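PDB 3EY5: acetyltransferase-like, GNAT family from Bacteroides thetaiotaomicron, which probably transfers an acetyl group from acetyl-CoA to an amino group of its substrate, as N-acetyltransferases of the GNAT family do. Local coordinates for residues Met21-Leu25 and Leu37-Arg41; Phe70-Tyr75 and Lys171-Tyr177; Ile106-Arg112 and Pro150-His156. All coordinates share one frame. Numbering follows the deposited sequence.

Contact 3 lies deepest, its centre about 9 Å from that of the chain, against about 12 Å for contact 2 and 14 Å for contact 1; all three combine buried and exposed residues. The chemistry changes with place. Contact 3 joins two strands of the central sheet by backbone hydrogen bonds, contact 2 lays the C-terminal helix on a hairpin through aromatic and aliphatic side chains, and contact 1 brings two helices together through side chains with no hydrogen bond between its segments. Contacts 2 and 3 meet directly, since strands 74-81 and 106-110 are neighbours: Y75 of one reaches E109 of the other. Contact 1 stands apart, about 9 Å from contact 2 at the nearest atoms.

Contact 1 (Met21-Leu25 and Leu37-Arg41); sequences MEELL and LEHLR
L40 overlaps the end of L25, its CD2 lying 3.5 Å from CD2 of L25 in the tightest approach between these two helical segments. Build both as regular alpha-helix, with L25 N hydrogen-bonded to M21 O at 2.8 Å and R41 N to L37 O at 2.9 Å. Their axes come no closer than 12.2 Å, and their N-to-C directions make an angle of 139°, so they run roughly antiparallel but clearly splayed; the nearest CA pair is E22 and L37, at 8.0 Å. At this separation the backbones do not touch, and long side chains have to bridge the gap. L25 and L40 both take the t, p rotamer and L37 takes m, t. CD2 of L25 also reaches CD2 of L37, at 4.1 Å. M21, a selenomethionine with chi angles t, m, t, leaves its helix sideways but brings CE to 3.9 Å from L40 CD2. These are the two consecutive helices, 15-28 and 37-46, that follow the first strand in the GNAT fold, and their apolar side settles on the central sheet: M21 and L25 touch F64 of strand 60-69, while M21 and L40 touch N52 of strand 50-57. Toward solvent the contact turns polar. E22 extends with chi1 and chi2 both t, packing CG 3.8 Å from L37 CD1. Its OE2 is 4.2 Å from R41 NH1, near the guanidinium plane: the charges are opposite, yet the gap is too long for a salt bridge. R41, bent back by chi3 at 67°, also touches T12 and Y18.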
loop_
_atom_site.group_PDB
_atom_site.type_symbol
_atom_site.label_atom_id
_atom_site.label_comp_id
_atom_site.label_asym_id
_atom_site.label_seq_id
_atom_site.Cartn_x
_atom_site.Cartn_y
_atom_site.Cartn_z
HETATM N N MSE A 21 7.934 -10.468 6.157
HETATM C CA MSE A 21 7.259 -9.206 5.821
HETATM C C MSE A 21 8.031 -8.014 6.427
HETATM O O MSE A 21 8.372 -7.040 5.729
HETATM C CB MSE A 21 5.800 -9.246 6.319
HETATM C CG MSE A 21 4.984 -7.954 6.218
HETATM SE SE MSE A 21 5.246 -6.735 7.723
HETATM C CE MSE A 21 4.255 -5.208 7.002
ATOM N N GLU A 22 8.325 -8.126 7.712
ATOM C CA GLU A 22 9.018 -7.098 8.476
ATOM C C GLU A 22 10.448 -6.763 7.972
ATOM O O GLU A 22 10.798 -5.588 7.876
ATOM C CB GLU A 22 9.083 -7.541 9.936
ATOM C CG GLU A 22 9.265 -6.397 10.917
ATOM C CD GLU A 22 9.277 -6.887 12.348
ATOM O OE1 GLU A 22 10.357 -7.314 12.838
ATOM O OE2 GLU A 22 8.189 -6.865 12.975
ATOM N N GLU A 23 11.259 -7.783 7.679
ATOM C CA GLU A 23 12.578 -7.568 7.087
ATOM C C GLU A 23 12.469 -6.850 5.728
ATOM O O GLU A 23 13.174 -5.876 5.463
ATOM C CB GLU A 23 13.358 -8.896 6.960
ATOM C CG GLU A 23 14.791 -8.731 6.380
ATOM C CD GLU A 23 15.864 -9.654 7.001
ATOM O OE1 GLU A 23 15.521 -10.739 7.545
ATOM O OE2 GLU A 23 17.068 -9.289 6.937
ATOM N N LEU A 24 11.566 -7.335 4.882
ATOM C CA LEU A 24 11.375 -6.788 3.562
ATOM C C LEU A 24 10.868 -5.329 3.599
ATOM O O LEU A 24 11.342 -4.466 2.838
ATOM C CB LEU A 24 10.422 -7.702 2.802
ATOM C CG LEU A 24 10.061 -7.329 1.388
ATOM C CD1 LEU A 24 11.348 -7.027 0.564
ATOM C CD2 LEU A 24 9.228 -8.471 0.764
ATOM N N LEU A 25 9.915 -5.067 4.487
ATOM C CA LEU A 25 9.459 -3.703 4.775
ATOM C C LEU A 25 10.600 -2.738 5.149
ATOM O O LEU A 25 10.701 -1.639 4.607
ATOM C CB LEU A 25 8.453 -3.718 5.929
ATOM C CG LEU A 25 7.884 -2.368 6.386
ATOM C CD1 LEU A 25 6.992 -1.730 5.350
ATOM C CD2 LEU A 25 7.154 -2.542 7.736
ATOM N N LEU A 37 7.647 -0.269 14.406
ATOM C CA LEU A 37 7.445 -1.694 14.227
ATOM C C LEU A 37 6.548 -2.285 15.317
ATOM O O LEU A 37 5.584 -2.995 15.007
ATOM C CB LEU A 37 8.775 -2.426 14.103
ATOM C CG LEU A 37 9.555 -2.156 12.794
ATOM C CD1 LEU A 37 10.634 -3.251 12.653
ATOM C CD2 LEU A 37 8.642 -2.138 11.551
ATOM N N GLU A 38 6.819 -1.951 16.577
ATOM C CA GLU A 38 5.942 -2.405 17.663
ATOM C C GLU A 38 4.471 -2.084 17.381
ATOM O O GLU A 38 3.611 -2.879 17.736
ATOM C CB GLU A 38 6.360 -1.876 19.060
ATOM C CG GLU A 38 5.785 -2.774 20.216
ATOM C CD GLU A 38 5.526 -2.057 21.559
ATOM O OE1 GLU A 38 5.916 -0.877 21.713
ATOM O OE2 GLU A 38 4.932 -2.686 22.481
ATOM N N HIS A 39 4.205 -0.939 16.737
ATOM C CA HIS A 39 2.839 -0.508 16.386
ATOM C C HIS A 39 2.271 -1.307 15.220
ATOM O O HIS A 39 1.067 -1.616 15.157
ATOM C CB HIS A 39 2.832 0.955 15.967
ATOM C CG HIS A 39 3.059 1.915 17.087
ATOM N ND1 HIS A 39 3.275 1.514 18.389
ATOM C CD2 HIS A 39 3.119 3.267 17.095
ATOM C CE1 HIS A 39 3.451 2.578 19.151
ATOM N NE2 HIS A 39 3.363 3.655 18.389
ATOM N N LEU A 40 3.137 -1.571 14.251
ATOM C CA LEU A 40 2.751 -2.343 13.092
ATOM C C LEU A 40 2.303 -3.751 13.533
ATOM O O LEU A 40 1.334 -4.302 13.017
ATOM C CB LEU A 40 3.920 -2.401 12.141
ATOM C CG LEU A 40 3.821 -3.504 11.115
ATOM C CD1 LEU A 40 2.653 -3.235 10.133
ATOM C CD2 LEU A 40 5.180 -3.647 10.408
ATOM N N ARG A 41 3.023 -4.320 14.489
ATOM C CA ARG A 41 2.603 -5.580 15.109
ATOM C C ARG A 41 1.201 -5.473 15.713
ATOM O O ARG A 41 0.341 -6.334 15.467
ATOM C CB ARG A 41 3.613 -6.017 16.165
ATOM C CG ARG A 41 4.954 -6.436 15.569
ATOM C CD ARG A 41 5.879 -6.993 16.640
ATOM N NE ARG A 41 5.395 -8.267 17.183
ATOM C CZ ARG A 41 5.816 -9.467 16.780
ATOM N NH1 ARG A 41 6.748 -9.571 15.827
ATOM N NH2 ARG A 41 5.310 -10.561 17.341
#

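Contact 2 (Phe70-Tyr75 and Lys171-Tyr177); sequences FDEFYY and KLHTIVY
The turn of the 60-69/74-81 hairpin in the GNAT sheet is packed here by the C-terminal helix 161-176, which follows the last strand of the sheet. F70 opens the turn, its N hydrogen-bonded to F73 O at 2.9 Å. With chi1 m its ring points at the helix, placing CE2 3.5 Å from I175 CD1 and CZ 3.8 Å from V176 CG2. D71 turns the chain with a positive phi of 64°. E72 then reaches K171, OE1 to NZ 3.9 Å, a long salt bridge at the exposed edge of the contact. F73, chi1 p, sets its ring edge against the K171 side chain, which is extended as far as CE, with CE2 to CD 3.5 Å. The strand begins at Y74, and Y75, chi1 t, again faces the helix, its CA 8.0 Å from that of L172. L172 (m, t) lays CD2 over the Y75 ring face, 3.8 Å from the centroid and 22° off the normal, a CH-pi contact. A wider pi-type turn spans 172-176, with Y177 N hydrogen-bonded to L172 O at 3.3 Å. Y177 leaves sideways (chi1 m), but the end of its ring comes nearer, and its OH hydrogen-bonds Y75 OH at 2.6 Å.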
loop_
_atom_site.group_PDB
_atom_site.type_symbol
_atom_site.label_atom_id
_atom_site.label_comp_id
_atom_site.label_asym_id
_atom_site.label_seq_id
_atom_site.Cartn_x
_atom_site.Cartn_y
_atom_site.Cartn_z
ATOM N N PHE A 70 -12.209 -0.202 3.871
ATOM C CA PHE A 70 -13.092 0.932 4.210
ATOM C C PHE A 70 -14.493 0.806 3.603
ATOM O O PHE A 70 -15.122 1.812 3.254
ATOM C CB PHE A 70 -12.507 2.279 3.754
ATOM C CG PHE A 70 -11.303 2.727 4.526
ATOM C CD1 PHE A 70 -10.044 2.701 3.946
ATOM C CD2 PHE A 70 -11.419 3.196 5.833
ATOM C CE1 PHE A 70 -8.923 3.137 4.656
ATOM C CE2 PHE A 70 -10.297 3.616 6.546
ATOM C CZ PHE A 70 -9.047 3.578 5.947
ATOM N N ASP A 71 -14.985 -0.425 3.474
ATOM C CA ASP A 71 -16.379 -0.720 3.062
ATOM C C ASP A 71 -16.694 -0.266 1.645
ATOM O O ASP A 71 -17.163 -1.053 0.849
ATOM C CB ASP A 71 -17.432 -0.166 4.041
ATOM C CG ASP A 71 -17.009 -0.285 5.491
ATOM O OD1 ASP A 71 -16.895 -1.429 5.991
ATOM O OD2 ASP A 71 -16.798 0.783 6.122
ATOM N N GLU A 72 -16.456 1.001 1.329
ATOM C CA GLU A 72 -16.619 1.469 -0.041
ATOM C C GLU A 72 -15.432 1.106 -0.936
ATOM O O GLU A 72 -15.616 0.878 -2.129
ATOM C CB GLU A 72 -16.825 2.989 -0.084
ATOM C CG GLU A 72 -18.028 3.476 0.698
ATOM C CD GLU A 72 -17.657 4.089 2.036
ATOM O OE1 GLU A 72 -16.452 4.101 2.385
ATOM O OE2 GLU A 72 -18.579 4.575 2.731
ATOM N N PHE A 73 -14.228 1.072 -0.355
ATOM C CA PHE A 73 -12.958 0.946 -1.107
ATOM C C PHE A 73 -11.900 0.350 -0.192
ATOM O O PHE A 73 -12.095 0.309 1.047
ATOM C CB PHE A 73 -12.453 2.303 -1.629
ATOM C CG PHE A 73 -12.098 3.270 -0.534
ATOM C CD1 PHE A 73 -10.777 3.466 -0.153
ATOM C CD2 PHE A 73 -13.073 4.003 0.097
ATOM C CE1 PHE A 73 -10.452 4.349 0.861
ATOM C CE2 PHE A 73 -12.749 4.887 1.139
ATOM C CZ PHE A 73 -11.443 5.064 1.513
ATOM N N TYR A 74 -10.782 -0.061 -0.823
ATOM C CA TYR A 74 -9.580 -0.526 -0.169
ATOM C C TYR A 74 -8.406 0.461 -0.373
ATOM O O TYR A 74 -8.210 1.011 -1.484
ATOM C CB TYR A 74 -9.162 -1.887 -0.751
ATOM C CG TYR A 74 -10.158 -3.012 -0.553
ATOM C CD1 TYR A 74 -10.416 -3.539 0.713
ATOM C CD2 TYR A 74 -10.830 -3.555 -1.640
ATOM C CE1 TYR A 74 -11.349 -4.595 0.891
ATOM C CE2 TYR A 74 -11.752 -4.614 -1.488
ATOM C CZ TYR A 74 -11.999 -5.125 -0.226
ATOM O OH TYR A 74 -12.910 -6.144 -0.104
ATOM N N TYR A 75 -7.628 0.652 0.697
ATOM C CA TYR A 75 -6.455 1.529 0.658
ATOM C C TYR A 75 -5.207 0.693 0.827
ATOM O O TYR A 75 -5.072 -0.020 1.845
ATOM C CB TYR A 75 -6.493 2.564 1.785
ATOM C CG TYR A 75 -5.221 3.360 1.857
ATOM C CD1 TYR A 75 -4.810 4.159 0.770
ATOM C CD2 TYR A 75 -4.402 3.310 2.992
ATOM C CE1 TYR A 75 -3.633 4.879 0.822
ATOM C CE2 TYR A 75 -3.214 4.048 3.055
ATOM C CZ TYR A 75 -2.842 4.813 1.950
ATOM O OH TYR A 75 -1.692 5.579 1.982
ATOM N N LYS A 171 -11.008 10.045 5.260
ATOM C CA LYS A 171 -10.852 8.672 5.759
ATOM C C LYS A 171 -9.397 8.227 5.975
ATOM O O LYS A 171 -9.083 7.617 6.997
ATOM C CB LYS A 171 -11.548 7.667 4.811
ATOM C CG LYS A 171 -13.049 7.887 4.678
ATOM C CD LYS A 171 -13.732 6.772 3.863
ATOM C CE LYS A 171 -15.184 7.126 3.458
ATOM N NZ LYS A 171 -15.307 7.854 2.123
ATOM N N LEU A 172 -8.527 8.525 5.005
ATOM C CA LEU A 172 -7.106 8.200 5.090
ATOM C C LEU A 172 -6.393 8.920 6.240
ATOM O O LEU A 172 -5.659 8.286 7.036
ATOM C CB LEU A 172 -6.377 8.546 3.763
ATOM C CG LEU A 172 -6.875 7.842 2.486
ATOM C CD1 LEU A 172 -5.973 8.182 1.295
ATOM C CD2 LEU A 172 -6.948 6.352 2.661
ATOM N N HIS A 173 -6.570 10.245 6.303
ATOM C CA HIS A 173 -5.872 11.042 7.302
ATOM C C HIS A 173 -6.258 10.662 8.730
ATOM O O HIS A 173 -5.430 10.639 9.627
ATOM C CB HIS A 173 -6.139 12.514 7.065
ATOM C CG HIS A 173 -5.372 13.063 5.912
ATOM N ND1 HIS A 173 -5.092 14.402 5.774
ATOM C CD2 HIS A 173 -4.780 12.439 4.861
ATOM C CE1 HIS A 173 -4.383 14.593 4.670
ATOM N NE2 HIS A 173 -4.173 13.415 4.101
ATOM N N THR A 174 -7.518 10.364 8.943
ATOM C CA THR A 174 -7.940 10.154 10.316
ATOM C C THR A 174 -7.662 8.714 10.738
ATOM O O THR A 174 -7.076 8.502 11.803
ATOM C CB THR A 174 -9.389 10.555 10.535
ATOM O OG1 THR A 174 -10.195 9.946 9.532
ATOM C CG2 THR A 174 -9.558 12.065 10.386
ATOM N N ILE A 175 -8.010 7.745 9.886
ATOM C CA ILE A 175 -7.936 6.330 10.253
ATOM C C ILE A 175 -6.567 5.716 10.073
ATOM O O ILE A 175 -6.110 4.948 10.918
ATOM C CB ILE A 175 -8.974 5.490 9.506
ATOM C CG1 ILE A 175 -10.366 6.009 9.879
ATOM C CG2 ILE A 175 -8.848 4.002 9.932
ATOM C CD1 ILE A 175 -11.347 6.051 8.755
ATOM N N VAL A 176 -5.899 6.043 8.975
ATOM C CA VAL A 176 -4.624 5.400 8.741
ATOM C C VAL A 176 -3.482 6.147 9.442
ATOM O O VAL A 176 -2.557 5.546 9.996
ATOM C CB VAL A 176 -4.378 5.205 7.234
ATOM C CG1 VAL A 176 -2.962 4.738 6.979
ATOM C CG2 VAL A 176 -5.405 4.202 6.678
ATOM N N TYR A 177 -3.563 7.462 9.398
ATOM C CA TYR A 177 -2.458 8.323 9.813
ATOM C C TYR A 177 -2.676 8.980 11.169
ATOM O O TYR A 177 -1.745 9.585 11.714
ATOM C CB TYR A 177 -2.130 9.328 8.703
ATOM C CG TYR A 177 -1.643 8.583 7.473
ATOM C CD1 TYR A 177 -2.477 8.374 6.399
ATOM C CD2 TYR A 177 -0.350 8.076 7.405
ATOM C CE1 TYR A 177 -2.053 7.690 5.272
ATOM C CE2 TYR A 177 0.089 7.357 6.298
ATOM C CZ TYR A 177 -0.781 7.172 5.229
ATOM O OH TYR A 177 -0.391 6.480 4.095
#

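Contact 3 (Ile106-Arg112 and Pro150-His156); sequences IVLEVER and PMYLMVH
R112, M151 and Y152 bury the most surface where strand 106-110 pairs antiparallel with strand 149-156, inserted between it and strands 131-134 and 136-139, as the last GNAT strand is. In the hydrogen-bonded pairs, I106 N donates to H156 O at 2.9 Å, L108 N to M154 O at 3.0 Å and V110 N to Y152 O at 2.8 Å, each with its return bond; V107-V155 and E109-L153 are the non-hydrogen-bonded pairs. The axes approach to 4.6 Å at 148°. R112, extended (m, t, t), runs across M151 and Y152: NE donates to M151 O at 2.9 Å, CG sits 3.7 Å over the centroid of the Y152 ring, and the guanidinium is sandwiched between Y152 CE1 and P150 CB. Selenomethionine M151 (m, m) has CB 3.2 Å from V110 O. Y152 projects to V110's side of the sheet, V110 CG2 lying 4.1 Å from Y152 CB. Since R112 NH2 makes a salt bridge to D136, this arginine ties the segment after E111 to strands 149-156 and 136-139.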
loop_
_atom_site.group_PDB
_atom_site.type_symbol
_atom_site.label_atom_id
_atom_site.label_comp_id
_atom_site.label_asym_id
_atom_site.label_seq_id
_atom_site.Cartn_x
_atom_site.Cartn_y
_atom_site.Cartn_z
ATOM N N ILE A 106 -9.694 0.380 -5.431
ATOM C CA ILE A 106 -8.419 0.253 -4.703
ATOM C C ILE A 106 -7.758 1.606 -4.798
ATOM O O ILE A 106 -7.625 2.151 -5.898
ATOM C CB ILE A 106 -7.483 -0.765 -5.337
ATOM C CG1 ILE A 106 -8.138 -2.147 -5.420
ATOM C CG2 ILE A 106 -6.125 -0.838 -4.543
ATOM C CD1 ILE A 106 -7.292 -3.125 -6.182
ATOM N N VAL A 107 -7.372 2.136 -3.648
ATOM C CA VAL A 107 -6.684 3.413 -3.601
ATOM C C VAL A 107 -5.267 3.164 -3.107
ATOM O O VAL A 107 -5.060 2.417 -2.144
ATOM C CB VAL A 107 -7.404 4.430 -2.681
ATOM C CG1 VAL A 107 -6.677 5.790 -2.693
ATOM C CG2 VAL A 107 -8.932 4.584 -3.080
ATOM N N LEU A 108 -4.296 3.785 -3.772
ATOM C CA LEU A 108 -2.916 3.872 -3.213
ATOM C C LEU A 108 -2.313 5.291 -3.401
ATOM O O LEU A 108 -2.874 6.113 -4.142
ATOM C CB LEU A 108 -2.024 2.803 -3.823
ATOM C CG LEU A 108 -1.928 2.827 -5.363
ATOM C CD1 LEU A 108 -1.121 3.991 -5.842
ATOM C CD2 LEU A 108 -1.262 1.586 -5.837
ATOM N N GLU A 109 -1.216 5.577 -2.702
ATOM C CA GLU A 109 -0.474 6.845 -2.870
ATOM C C GLU A 109 0.805 6.600 -3.672
ATOM O O GLU A 109 1.453 5.542 -3.517
ATOM C CB GLU A 109 -0.065 7.445 -1.532
ATOM C CG GLU A 109 -1.121 7.413 -0.429
ATOM C CD GLU A 109 -0.617 8.051 0.879
ATOM O OE1 GLU A 109 0.553 8.495 0.906
ATOM O OE2 GLU A 109 -1.371 8.111 1.886
ATOM N N VAL A 110 1.124 7.539 -4.559
ATOM C CA VAL A 110 2.393 7.549 -5.270
ATOM C C VAL A 110 3.071 8.899 -5.075
ATOM O O VAL A 110 2.426 9.910 -4.815
ATOM C CB VAL A 110 2.279 7.273 -6.788
ATOM C CG1 VAL A 110 1.773 5.888 -7.036
ATOM C CG2 VAL A 110 1.413 8.294 -7.467
ATOM N N GLU A 111 4.381 8.877 -5.181
ATOM C CA GLU A 111 5.172 10.089 -5.295
ATOM C C GLU A 111 4.790 10.961 -6.496
ATOM O O GLU A 111 4.374 10.436 -7.551
ATOM C CB GLU A 111 6.634 9.697 -5.383
ATOM C CG GLU A 111 7.246 9.610 -4.014
ATOM C CD GLU A 111 7.511 11.013 -3.491
ATOM O OE1 GLU A 111 7.945 11.151 -2.323
ATOM O OE2 GLU A 111 7.282 11.985 -4.270
ATOM N N ARG A 112 4.898 12.279 -6.339
ATOM C CA ARG A 112 4.568 13.170 -7.453
ATOM C C ARG A 112 5.701 13.118 -8.493
ATOM O O ARG A 112 6.863 12.903 -8.124
ATOM C CB ARG A 112 4.235 14.601 -6.982
ATOM C CG ARG A 112 3.053 14.629 -6.090
ATOM C CD ARG A 112 2.620 16.060 -5.880
ATOM N NE ARG A 112 1.617 16.147 -4.840
ATOM C CZ ARG A 112 1.196 17.299 -4.336
ATOM N NH1 ARG A 112 1.701 18.422 -4.798
ATOM N NH2 ARG A 112 0.296 17.316 -3.366
ATOM N N PRO A 150 4.123 15.387 0.006
ATOM C CA PRO A 150 3.293 15.620 -1.178
ATOM C C PRO A 150 3.191 14.305 -1.972
ATOM O O PRO A 150 4.185 13.619 -2.094
ATOM C CB PRO A 150 4.073 16.681 -1.966
ATOM C CG PRO A 150 5.250 17.081 -1.094
ATOM C CD PRO A 150 5.463 15.987 -0.098
HETATM N N MSE A 151 1.999 13.916 -2.411
HETATM C CA MSE A 151 1.817 12.647 -3.117
HETATM C C MSE A 151 0.647 12.821 -3.996
HETATM O O MSE A 151 -0.001 13.853 -3.962
HETATM C CB MSE A 151 1.477 11.518 -2.157
HETATM C CG MSE A 151 2.452 11.435 -1.051
HETATM SE SE MSE A 151 3.974 10.313 -1.514
HETATM C CE MSE A 151 3.314 9.193 -0.095
ATOM N N TYR A 152 0.351 11.803 -4.782
ATOM C CA TYR A 152 -0.901 11.772 -5.537
ATOM C C TYR A 152 -1.555 10.480 -5.161
ATOM O O TYR A 152 -0.883 9.485 -4.857
ATOM C CB TYR A 152 -0.657 11.785 -7.053
ATOM C CG TYR A 152 -0.324 13.144 -7.621
ATOM C CD1 TYR A 152 -0.869 14.324 -7.046
ATOM C CD2 TYR A 152 0.485 13.267 -8.752
ATOM C CE1 TYR A 152 -0.580 15.589 -7.584
ATOM C CE2 TYR A 152 0.774 14.514 -9.297
ATOM C CZ TYR A 152 0.251 15.661 -8.711
ATOM O OH TYR A 152 0.557 16.888 -9.241
ATOM N N LEU A 153 -2.865 10.466 -5.240
ATOM C CA LEU A 153 -3.594 9.198 -5.106
ATOM C C LEU A 153 -3.796 8.630 -6.502
ATOM O O LEU A 153 -3.887 9.366 -7.486
ATOM C CB LEU A 153 -4.950 9.394 -4.448
ATOM C CG LEU A 153 -5.019 9.949 -3.026
ATOM C CD1 LEU A 153 -6.533 10.109 -2.699
ATOM C CD2 LEU A 153 -4.300 8.999 -2.004
HETATM N N MSE A 154 -3.878 7.316 -6.565
HETATM C CA MSE A 154 -4.137 6.635 -7.818
HETATM C C MSE A 154 -5.173 5.603 -7.500
HETATM O O MSE A 154 -5.093 4.954 -6.455
HETATM C CB MSE A 154 -2.867 5.988 -8.340
HETATM C CG MSE A 154 -1.871 6.997 -8.848
HETATM SE SE MSE A 154 -0.618 6.131 -9.983
HETATM C CE MSE A 154 -1.837 5.890 -11.496
ATOM N N VAL A 155 -6.162 5.492 -8.390
ATOM C CA VAL A 155 -7.348 4.702 -8.101
ATOM C C VAL A 155 -7.653 3.676 -9.183
ATOM O O VAL A 155 -7.577 3.961 -10.376
ATOM C CB VAL A 155 -8.573 5.638 -7.843
ATOM C CG1 VAL A 155 -9.792 4.838 -7.390
ATOM C CG2 VAL A 155 -8.196 6.645 -6.773
ATOM N N HIS A 156 -8.001 2.470 -8.773
ATOM C CA HIS A 156 -8.451 1.483 -9.742
ATOM C C HIS A 156 -9.894 1.211 -9.366
ATOM O O HIS A 156 -10.175 0.899 -8.207
ATOM C CB HIS A 156 -7.601 0.201 -9.659
ATOM C CG HIS A 156 -8.112 -0.912 -10.519
ATOM N ND1 HIS A 156 -7.755 -1.051 -11.841
ATOM C CD2 HIS A 156 -8.955 -1.937 -10.245
ATOM C CE1 HIS A 156 -8.350 -2.119 -12.350
ATOM N NE2 HIS A 156 -9.087 -2.673 -11.400
HETATM O O HOH W 1 6.931 12.916 -0.918
#